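Local coordinates for protein receptor-type adenylate cyclase GRESAG 4.1 (Trypanosoma brucei, PDB 1FX2) that makes cyclic AMP and diphosphate from ATP through its class-3 cyclase domain and could act as a receptor for an unknown ligand, at residues C143-D148 against K152-Y157. Residues are numbered along the deposited sequence; the frame is centred on the assembly and turned at random.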
loop_
_atom_site.group_PDB
_atom_site.type_symbol
_atom_site.label_atom_id
_atom_site.label_comp_id
_atom_site.label_asym_id
_atom_site.label_seq_id
_atom_site.Cartn_x
_atom_site.Cartn_y
_atom_site.Cartn_z
ATOM N N CYS A 143 1.364 2.057 20.919
ATOM C CA CYS A 143 2.711 2.206 21.406
ATOM C C CYS A 143 2.794 1.893 22.885
ATOM O O CYS A 143 1.788 1.918 23.597
ATOM C CB CYS A 143 3.163 3.654 21.321
ATOM S SG CYS A 143 3.434 4.246 19.651
ATOM N N ASP A 144 4.009 1.580 23.296
ATOM C CA ASP A 144 4.360 1.432 24.728
ATOM C C ASP A 144 4.807 2.864 25.066
ATOM O O ASP A 144 5.781 3.416 24.509
ATOM C CB ASP A 144 5.481 0.396 24.837
ATOM C CG ASP A 144 6.237 0.458 26.166
ATOM O OD1 ASP A 144 5.879 1.262 27.040
ATOM O OD2 ASP A 144 7.186 -0.334 26.302
ATOM N N ILE A 145 3.984 3.541 25.857
ATOM C CA ILE A 145 4.154 4.905 26.216
ATOM C C ILE A 145 4.757 5.021 27.622
ATOM O O ILE A 145 4.235 4.378 28.543
ATOM C CB ILE A 145 2.800 5.594 26.212
ATOM C CG1 ILE A 145 2.082 5.381 24.858
ATOM C CG2 ILE A 145 3.000 7.047 26.554
ATOM C CD1 ILE A 145 0.694 6.223 24.672
ATOM N N ARG A 146 5.759 5.889 27.794
ATOM C CA ARG A 146 6.443 6.124 29.074
ATOM C C ARG A 146 6.701 7.571 29.348
ATOM O O ARG A 146 6.956 8.356 28.437
ATOM C CB ARG A 146 7.781 5.416 29.072
ATOM C CG ARG A 146 7.634 3.982 28.798
ATOM C CD ARG A 146 8.937 3.235 28.899
ATOM N NE ARG A 146 8.696 1.796 28.780
ATOM C CZ ARG A 146 9.561 0.914 28.279
ATOM N NH1 ARG A 146 10.758 1.288 27.824
ATOM N NH2 ARG A 146 9.218 -0.357 28.241
ATOM N N HIS A 147 6.760 7.924 30.625
ATOM C CA HIS A 147 7.023 9.293 30.931
ATOM C C HIS A 147 8.370 9.353 31.561
ATOM O O HIS A 147 8.749 8.440 32.285
ATOM C CB HIS A 147 5.996 9.788 31.938
ATOM C CG HIS A 147 6.336 11.116 32.525
ATOM N ND1 HIS A 147 6.967 11.257 33.743
ATOM C CD2 HIS A 147 6.100 12.362 32.074
ATOM C CE1 HIS A 147 7.088 12.544 34.022
ATOM N NE2 HIS A 147 6.568 13.236 33.024
ATOM N N ASP A 148 9.070 10.405 31.134
ATOM C CA ASP A 148 10.413 10.940 31.475
ATOM C C ASP A 148 11.824 10.469 31.124
ATOM O O ASP A 148 12.413 10.994 30.184
ATOM C CB ASP A 148 10.433 11.610 32.859
ATOM C CG ASP A 148 10.478 10.624 34.024
ATOM O OD1 ASP A 148 11.570 10.067 34.304
ATOM O OD2 ASP A 148 9.432 10.459 34.715
ATOM N N LYS A 152 11.187 14.709 31.844
ATOM C CA LYS A 152 9.805 15.114 32.201
ATOM C C LYS A 152 8.937 15.120 30.912
ATOM O O LYS A 152 7.930 15.804 30.806
ATOM C CB LYS A 152 9.724 16.447 32.974
ATOM C CG LYS A 152 9.742 17.729 32.129
ATOM C CD LYS A 152 9.908 19.014 32.982
ATOM C CE LYS A 152 9.940 20.276 32.083
ATOM N NZ LYS A 152 9.906 21.582 32.838
ATOM N N GLY A 153 9.389 14.364 29.931
ATOM C CA GLY A 153 8.638 14.284 28.677
ATOM C C GLY A 153 8.164 12.879 28.427
ATOM O O GLY A 153 8.438 11.945 29.182
ATOM N N TYR A 154 7.382 12.710 27.367
ATOM C CA TYR A 154 6.942 11.387 27.014
ATOM C C TYR A 154 7.698 10.772 25.844
ATOM O O TYR A 154 8.178 11.474 25.004
ATOM C CB TYR A 154 5.450 11.363 26.624
ATOM C CG TYR A 154 4.543 11.581 27.790
ATOM C CD1 TYR A 154 4.331 12.868 28.273
ATOM C CD2 TYR A 154 3.911 10.501 28.376
ATOM C CE1 TYR A 154 3.487 13.083 29.369
ATOM C CE2 TYR A 154 3.063 10.707 29.475
ATOM C CZ TYR A 154 2.878 12.004 29.935
ATOM O OH TYR A 154 2.034 12.235 31.004
ATOM N N ASP A 155 7.853 9.473 25.871
ATOM C CA ASP A 155 8.515 8.714 24.824
ATOM C C ASP A 155 7.706 7.504 24.432
ATOM O O ASP A 155 6.790 7.053 25.159
ATOM C CB ASP A 155 9.918 8.304 25.242
ATOM C CG ASP A 155 10.924 8.255 24.032
ATOM O OD1 ASP A 155 10.568 8.061 22.806
ATOM O OD2 ASP A 155 12.125 8.401 24.350
ATOM N N TYR A 156 8.069 6.938 23.289
ATOM C CA TYR A 156 7.317 5.858 22.687
ATOM C C TYR A 156 8.191 4.767 22.244
ATOM O O TYR A 156 9.152 5.040 21.541
ATOM C CB TYR A 156 6.473 6.441 21.507
ATOM C CG TYR A 156 5.634 7.637 21.951
ATOM C CD1 TYR A 156 6.171 8.946 22.082
ATOM C CD2 TYR A 156 4.332 7.454 22.393
ATOM C CE1 TYR A 156 5.471 9.987 22.640
ATOM C CE2 TYR A 156 3.606 8.474 22.926
ATOM C CZ TYR A 156 4.161 9.779 23.087
ATOM O OH TYR A 156 3.501 10.783 23.687
ATOM N N TYR A 157 7.799 3.533 22.579
ATOM C CA TYR A 157 8.592 2.346 22.312
ATOM C C TYR A 157 7.889 1.227 21.619
ATOM O O TYR A 157 6.680 1.084 21.665
ATOM C CB TYR A 157 9.104 1.785 23.677
ATOM C CG TYR A 157 9.920 2.802 24.433
ATOM C CD1 TYR A 157 9.370 3.572 25.447
ATOM C CD2 TYR A 157 11.267 2.997 24.109
ATOM C CE1 TYR A 157 10.157 4.523 26.140
ATOM C CE2 TYR A 157 12.059 3.926 24.794
ATOM C CZ TYR A 157 11.499 4.669 25.801
ATOM O OH TYR A 157 12.315 5.512 26.524
#
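Strands 144-147 and 154-157 pair as an antiparallel beta hairpin at the surface of the cyclase catalytic domain. D144 with Y157 and R146 with D155 are the hydrogen-bonded pairs, each with two backbone hydrogen bonds. The hydrogen bond from Y157 N to D144 O is 2.8 Å long. Toward the turn, D148 N adds a hydrogen bond to G153 O. I145 with Y156 and H147 with Y154 are non-hydrogen-bonded pairs.

On one face, the R146 side chain runs across that of Y157 at about a right angle, but the guanidinium and ring planes are only 37° apart. Its CD touches the ring rim, at 3.3 Å from Y157 CE1, and NH1 lies over a ring face. The cation-pi contact is off-centre, with R146 CZ 4.4 Å from the ring centroid of Y157. R146 NH2 also forms a salt bridge with D144 OD2 at 2.8 Å. D144 reaches this position with CG anti to the backbone N (chi1 162°). On the same face, D155 OD2 forms a salt bridge with K58, while OD1 accepts a hydrogen bond from Y156 N.

The other face is mostly apolar and aromatic. I145 lies alongside Y156, with CG2 3.9 Å from Y156 CE2, and the same methyl group is 4.0 Å from Y154 CD2. H147 turns its edge to a face of Y154 in a T-shaped stack, centroids 5.1 Å apart and planes at 66°. H147 CD2 lies over that face, 3.8 Å from Y154 CE1. Y156 OH hydrogen-bonds to P6 O. The arrangement is a two-stranded antiparallel beta hairpin, separate from the central cyclase sheet and packed on its strands 55-60 and 63-68 through Y156 and D155.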